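Side-chain contacts in secreted effector protein SopD (Salmonella typhimurium, PDB 5CPC), which alters host cell physiology as a secreted virulence effector, contributing to replication in macrophages and, together with SopB, to membrane fission and macropinosome formation during invasion: residues I250-H255 and G269-L274; V201-S206 and E293-T298. All coordinates share one frame; numbering follows the deposited sequence.

Contact 1 pairs two neighbouring helices, 248-256 and 264-283, which are joined by a short connection; its centre lies about 10 Å from the centre of the chain. Contact 2 sits near the periphery, about 27 Å from that centre, and brings the loop that follows strand 201-202 against the C-terminal part of helix 285-298. The centres of the two contacts are about 27 Å apart and their nearest atoms about 18 Å, so they do not touch. In chain order 201-206 comes first, then both partners of contact 1, then 293-298. Helices 264-283 and 285-298 are consecutive, so the chain runs from the buried helix pair out to the more solvent-exposed packing of contact 2.

Contact 1: I250-H255 and G269-L274; sequences ISYLLH and GFLKKL
Leu274 lays its two methyl groups against the turn of helix 248-256 that carries Ser251 and Tyr252. Its CD2 comes 3.4 Å from Ser251 OG, while CD1 rests beside the root of the tyrosine, 3.8 Å from Tyr252 CA. With CG anti to its own carbonyl carbon (chi1 -57°), Leu274 sends the fork of its side chain across the gap. One helical turn earlier, Leu271 adds a methyl of its own, and its CD1 lies 4.0 Å from Tyr252 CB. That CB is thus met by one methyl from each leucine. The tyrosine ring runs on past them, and its OH is hydrogen-bonded to the backbone O of Leu128. Pro248, on the same helix as Ser251, also touches both leucines. The helix segments approach to 9.8 Å between axes, with their directions 139° apart, and Tyr252 and Leu271 have the nearest CA atoms, at 6.3 Å. The leucines lie between helices inclined well away from antiparallel. With no polar bond between the two segments, the pairing is mainly van der Waals: methyls meet the tyrosine's CA and CB and one abuts the Ser251 hydroxyl, while the tyrosine's polar end is satisfied elsewhere.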
loop_
_atom_site.group_PDB
_atom_site.type_symbol
_atom_site.label_atom_id
_atom_site.label_comp_id
_atom_site.label_asym_id
_atom_site.label_seq_id
_atom_site.Cartn_x
_atom_site.Cartn_y
_atom_site.Cartn_z
ATOM N N ILE A 250 -0.220 -5.534 -1.035
ATOM C CA ILE A 250 0.293 -4.281 -0.528
ATOM C C ILE A 250 1.174 -3.669 -1.595
ATOM O O ILE A 250 0.972 -2.508 -1.994
ATOM C CB ILE A 250 0.923 -4.442 0.849
ATOM C CG1 ILE A 250 -0.189 -4.618 1.908
ATOM C CG2 ILE A 250 1.805 -3.200 1.189
ATOM C CD1 ILE A 250 0.295 -5.130 3.249
ATOM N N SER A 251 2.107 -4.432 -2.150
ATOM C CA SER A 251 2.828 -3.849 -3.282
ATOM C C SER A 251 1.937 -3.436 -4.487
ATOM O O SER A 251 2.206 -2.418 -5.170
ATOM C CB SER A 251 4.110 -4.658 -3.623
ATOM O OG SER A 251 3.882 -5.830 -4.293
ATOM N N TYR A 252 0.861 -4.183 -4.755
ATOM C CA TYR A 252 -0.027 -3.849 -5.849
ATOM C C TYR A 252 -0.686 -2.519 -5.573
ATOM O O TYR A 252 -0.734 -1.639 -6.450
ATOM C CB TYR A 252 -1.154 -4.906 -6.018
ATOM C CG TYR A 252 -2.352 -4.388 -6.785
ATOM C CD1 TYR A 252 -2.289 -4.218 -8.174
ATOM C CD2 TYR A 252 -3.524 -3.992 -6.123
ATOM C CE1 TYR A 252 -3.359 -3.696 -8.890
ATOM C CE2 TYR A 252 -4.617 -3.458 -6.849
ATOM C CZ TYR A 252 -4.506 -3.317 -8.241
ATOM O OH TYR A 252 -5.548 -2.819 -8.985
ATOM N N LEU A 253 -1.240 -2.403 -4.371
ATOM C CA LEU A 253 -1.979 -1.211 -4.034
ATOM C C LEU A 253 -1.094 0.039 -3.964
ATOM O O LEU A 253 -1.551 1.143 -4.379
ATOM C CB LEU A 253 -2.819 -1.416 -2.771
ATOM C CG LEU A 253 -3.912 -0.455 -2.365
ATOM C CD1 LEU A 253 -5.151 -0.517 -3.275
ATOM C CD2 LEU A 253 -4.272 -0.792 -0.967
ATOM N N LEU A 254 0.151 -0.110 -3.481
ATOM C CA LEU A 254 1.124 1.003 -3.526
ATOM C C LEU A 254 1.545 1.400 -4.901
ATOM O O LEU A 254 1.580 2.576 -5.185
ATOM C CB LEU A 254 2.386 0.714 -2.722
ATOM C CG LEU A 254 2.131 0.669 -1.222
ATOM C CD1 LEU A 254 3.336 0.006 -0.502
ATOM C CD2 LEU A 254 1.841 2.134 -0.697
ATOM N N HIS A 255 1.896 0.451 -5.772
ATOM C CA HIS A 255 2.651 0.799 -7.003
ATOM C C HIS A 255 2.003 0.464 -8.308
ATOM O O HIS A 255 2.425 0.958 -9.339
ATOM C CB HIS A 255 4.083 0.164 -6.997
ATOM C CG HIS A 255 4.876 0.482 -5.768
ATOM N ND1 HIS A 255 5.443 1.718 -5.546
ATOM C CD2 HIS A 255 5.214 -0.282 -4.699
ATOM C CE1 HIS A 255 6.070 1.710 -4.376
ATOM N NE2 HIS A 255 5.941 0.510 -3.841
ATOM N N GLY A 269 -3.379 -8.731 -14.183
ATOM C CA GLY A 269 -2.079 -9.129 -14.691
ATOM C C GLY A 269 -0.935 -8.735 -13.752
ATOM O O GLY A 269 -0.068 -9.552 -13.460
ATOM N N PHE A 270 -0.941 -7.490 -13.276
ATOM C CA PHE A 270 0.053 -7.010 -12.369
ATOM C C PHE A 270 -0.012 -7.846 -11.064
ATOM O O PHE A 270 1.009 -8.123 -10.446
ATOM C CB PHE A 270 -0.209 -5.538 -12.043
ATOM C CG PHE A 270 0.384 -4.566 -13.032
ATOM C CD1 PHE A 270 -0.396 -3.503 -13.546
ATOM C CD2 PHE A 270 1.729 -4.688 -13.447
ATOM C CE1 PHE A 270 0.153 -2.563 -14.477
ATOM C CE2 PHE A 270 2.302 -3.762 -14.372
ATOM C CZ PHE A 270 1.498 -2.689 -14.884
ATOM N N LEU A 271 -1.215 -8.245 -10.658
ATOM C CA LEU A 271 -1.358 -8.886 -9.368
ATOM C C LEU A 271 -0.826 -10.329 -9.434
ATOM O O LEU A 271 -0.204 -10.829 -8.474
ATOM C CB LEU A 271 -2.800 -8.842 -8.840
ATOM C CG LEU A 271 -2.843 -9.565 -7.474
ATOM C CD1 LEU A 271 -1.996 -8.835 -6.436
ATOM C CD2 LEU A 271 -4.266 -9.865 -6.954
ATOM N N LYS A 272 -1.085 -10.976 -10.565
ATOM C CA LYS A 272 -0.689 -12.359 -10.764
ATOM C C LYS A 272 0.839 -12.439 -10.758
ATOM O O LYS A 272 1.400 -13.365 -10.181
ATOM C CB LYS A 272 -1.256 -12.927 -12.089
ATOM C CG LYS A 272 -0.929 -14.458 -12.300
ATOM C CD LYS A 272 -1.570 -15.134 -13.608
ATOM C CE LYS A 272 -2.511 -16.327 -13.221
ATOM N NZ LYS A 272 -2.670 -17.468 -14.213
ATOM N N LYS A 273 1.480 -11.458 -11.416
ATOM C CA LYS A 273 2.917 -11.300 -11.434
ATOM C C LYS A 273 3.459 -11.177 -10.011
ATOM O O LYS A 273 4.354 -11.935 -9.633
ATOM C CB LYS A 273 3.334 -10.096 -12.295
ATOM C CG LYS A 273 4.149 -10.503 -13.496
ATOM C CD LYS A 273 3.781 -9.714 -14.751
ATOM C CE LYS A 273 4.308 -10.439 -15.995
ATOM N NZ LYS A 273 3.784 -9.851 -17.269
ATOM N N LEU A 274 2.937 -10.253 -9.220
ATOM C CA LEU A 274 3.409 -10.130 -7.851
ATOM C C LEU A 274 3.132 -11.386 -7.027
ATOM O O LEU A 274 4.015 -11.839 -6.223
ATOM C CB LEU A 274 2.827 -8.900 -7.188
ATOM C CG LEU A 274 3.095 -7.578 -7.886
ATOM C CD1 LEU A 274 1.963 -6.709 -7.429
ATOM C CD2 LEU A 274 4.484 -6.975 -7.475
#

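Contact 2: V201-S206 and E293-T298; sequences VEWQDS and EKLYLT
A water is gripped by three groups where the loop of 201-206 faces the helix of 293-298. It donates to Gln204 O, 2.8 Å away, and makes a hydrogen bond with Ser206 OG at 2.7 Å. Its other hydrogen goes to Thr298 OG1, at 2.9 Å from the water oxygen. Two partners thus come from the loop and one from the opposite segment, and the water bridges polar atoms that do not meet directly. The threonine hydroxyl is fixed in turn by its own bond back to the carbonyl one turn earlier, Thr298 OG1 donating to Lys294 O across 2.6 Å. That donor is tilted 28° from the carbonyl plane. Ser206 OG, turned between its own N and carbonyl carbon (chi1 67°), also lies over the aliphatic part of Lys294, 4.0 Å from CD. Bends at chi3 and chi4 turn the rest of the lysine chain, and its NZ forms a salt bridge with Glu211. Beyond this polar patch the contact turns apolar. The indole of Trp203 offers its edge to Leu295, with CZ3 3.8 Å from CD2 and the methyl near the ring plane. One face of the same indole is met by Asp205 CA, 3.6 Å above the plane and toward the rim. His299 meets the indole with ring planes at about 15°, and its imidazole also joins Gln204 N to Leu295 O by hydrogen bonds. From strand 201-202, paired in parallel with strand 305-306, the loop runs past the C-terminal part of helix 285-298, whose Tyr296 packs against hairpin 232-237/240-245, toward helix 209-215, where Asp205 forms a salt bridge with Lys212.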
loop_
_atom_site.group_PDB
_atom_site.type_symbol
_atom_site.label_atom_id
_atom_site.label_comp_id
_atom_site.label_asym_id
_atom_site.label_seq_id
_atom_site.Cartn_x
_atom_site.Cartn_y
_atom_site.Cartn_z
ATOM N N VAL A 201 23.385 2.105 0.604
ATOM C CA VAL A 201 24.703 1.545 0.696
ATOM C C VAL A 201 25.151 1.130 -0.699
ATOM O O VAL A 201 24.376 0.513 -1.439
ATOM C CB VAL A 201 24.740 0.334 1.627
ATOM C CG1 VAL A 201 26.182 -0.266 1.642
ATOM C CG2 VAL A 201 24.268 0.769 3.042
ATOM N N GLU A 202 26.403 1.467 -1.029
ATOM C CA GLU A 202 27.038 1.129 -2.332
ATOM C C GLU A 202 27.214 -0.402 -2.589
ATOM O O GLU A 202 27.816 -1.146 -1.786
ATOM C CB GLU A 202 28.359 1.936 -2.517
ATOM C CG GLU A 202 28.775 2.262 -3.945
ATOM C CD GLU A 202 27.810 3.211 -4.731
ATOM O OE1 GLU A 202 27.704 3.012 -5.958
ATOM O OE2 GLU A 202 27.191 4.165 -4.196
ATOM N N TRP A 203 26.592 -0.850 -3.688
ATOM C CA TRP A 203 26.613 -2.232 -4.172
ATOM C C TRP A 203 28.016 -2.825 -4.285
ATOM O O TRP A 203 28.837 -2.267 -4.996
ATOM C CB TRP A 203 26.056 -2.196 -5.590
ATOM C CG TRP A 203 26.125 -3.567 -6.366
ATOM C CD1 TRP A 203 26.601 -3.754 -7.637
ATOM C CD2 TRP A 203 25.683 -4.862 -5.906
ATOM N NE1 TRP A 203 26.465 -5.074 -8.001
ATOM C CE2 TRP A 203 25.893 -5.772 -6.966
ATOM C CE3 TRP A 203 25.112 -5.332 -4.709
ATOM C CZ2 TRP A 203 25.584 -7.135 -6.860
ATOM C CZ3 TRP A 203 24.805 -6.676 -4.594
ATOM C CH2 TRP A 203 25.030 -7.571 -5.676
ATOM N N GLN A 204 28.292 -3.954 -3.632
ATOM C CA GLN A 204 29.575 -4.652 -3.874
ATOM C C GLN A 204 29.229 -6.077 -4.171
ATOM O O GLN A 204 28.698 -6.801 -3.317
ATOM C CB GLN A 204 30.499 -4.613 -2.672
ATOM C CG GLN A 204 30.990 -3.187 -2.413
ATOM C CD GLN A 204 32.201 -3.130 -1.552
ATOM O OE1 GLN A 204 32.701 -4.152 -1.090
ATOM N NE2 GLN A 204 32.707 -1.916 -1.331
ATOM N N ASP A 205 29.531 -6.496 -5.385
ATOM C CA ASP A 205 29.006 -7.738 -5.859
ATOM C C ASP A 205 29.840 -8.943 -5.403
ATOM O O ASP A 205 30.838 -9.221 -5.970
ATOM C CB ASP A 205 28.889 -7.658 -7.378
ATOM C CG ASP A 205 28.284 -8.936 -7.993
ATOM O OD1 ASP A 205 27.904 -9.933 -7.275
ATOM O OD2 ASP A 205 28.203 -8.898 -9.228
ATOM N N SER A 206 29.370 -9.692 -4.411
ATOM C CA SER A 206 30.007 -10.898 -4.033
ATOM C C SER A 206 29.207 -12.156 -4.461
ATOM O O SER A 206 29.407 -13.192 -3.866
ATOM C CB SER A 206 30.120 -10.911 -2.508
ATOM O OG SER A 206 28.824 -10.992 -1.979
ATOM N N GLU A 293 20.920 -12.989 3.355
ATOM C CA GLU A 293 21.687 -12.748 4.603
ATOM C C GLU A 293 23.087 -12.292 4.270
ATOM O O GLU A 293 23.633 -11.371 4.938
ATOM C CB GLU A 293 21.767 -13.997 5.503
ATOM C CG GLU A 293 22.551 -13.700 6.790
ATOM C CD GLU A 293 22.988 -14.930 7.527
ATOM O OE1 GLU A 293 22.957 -14.886 8.758
ATOM O OE2 GLU A 293 23.403 -15.945 6.916
ATOM N N LYS A 294 23.659 -12.898 3.204
ATOM C CA LYS A 294 25.034 -12.577 2.790
ATOM C C LYS A 294 25.059 -11.149 2.317
ATOM O O LYS A 294 25.939 -10.395 2.697
ATOM C CB LYS A 294 25.523 -13.552 1.694
ATOM C CG LYS A 294 26.789 -13.132 0.858
ATOM C CD LYS A 294 27.172 -14.200 -0.337
ATOM C CE LYS A 294 27.439 -15.641 0.145
ATOM N NZ LYS A 294 26.249 -16.639 0.027
ATOM N N LEU A 295 24.101 -10.766 1.487
ATOM C CA LEU A 295 24.010 -9.398 0.981
ATOM C C LEU A 295 23.776 -8.372 2.124
ATOM O O LEU A 295 24.395 -7.292 2.186
ATOM C CB LEU A 295 22.870 -9.333 -0.024
ATOM C CG LEU A 295 23.070 -10.108 -1.331
ATOM C CD1 LEU A 295 21.804 -10.064 -2.210
ATOM C CD2 LEU A 295 24.247 -9.433 -2.026
ATOM N N TYR A 296 22.912 -8.733 3.069
ATOM C CA TYR A 296 22.537 -7.798 4.147
ATOM C C TYR A 296 23.765 -7.547 4.993
ATOM O O TYR A 296 24.069 -6.398 5.290
ATOM C CB TYR A 296 21.428 -8.447 4.941
ATOM C CG TYR A 296 21.004 -7.823 6.272
ATOM C CD1 TYR A 296 20.015 -6.871 6.301
ATOM C CD2 TYR A 296 21.492 -8.313 7.489
ATOM C CE1 TYR A 296 19.549 -6.329 7.523
ATOM C CE2 TYR A 296 21.016 -7.782 8.735
ATOM C CZ TYR A 296 20.059 -6.778 8.718
ATOM O OH TYR A 296 19.585 -6.238 9.876
ATOM N N LEU A 297 24.532 -8.624 5.302
ATOM C CA LEU A 297 25.714 -8.538 6.170
ATOM C C LEU A 297 26.839 -7.770 5.497
ATOM O O LEU A 297 27.689 -7.196 6.184
ATOM C CB LEU A 297 26.223 -9.931 6.568
ATOM C CG LEU A 297 25.361 -10.629 7.635
ATOM C CD1 LEU A 297 26.009 -11.944 8.081
ATOM C CD2 LEU A 297 25.040 -9.737 8.864
ATOM N N THR A 298 26.816 -7.727 4.166
ATOM C CA THR A 298 27.853 -7.044 3.387
ATOM C C THR A 298 27.434 -5.713 2.817
ATOM O O THR A 298 28.204 -5.065 2.065
ATOM C CB THR A 298 28.380 -7.959 2.212
ATOM O OG1 THR A 298 27.273 -8.531 1.462
ATOM C CG2 THR A 298 29.194 -9.106 2.832
HETATM O O HOH W 1 28.628 -8.459 -1.048
#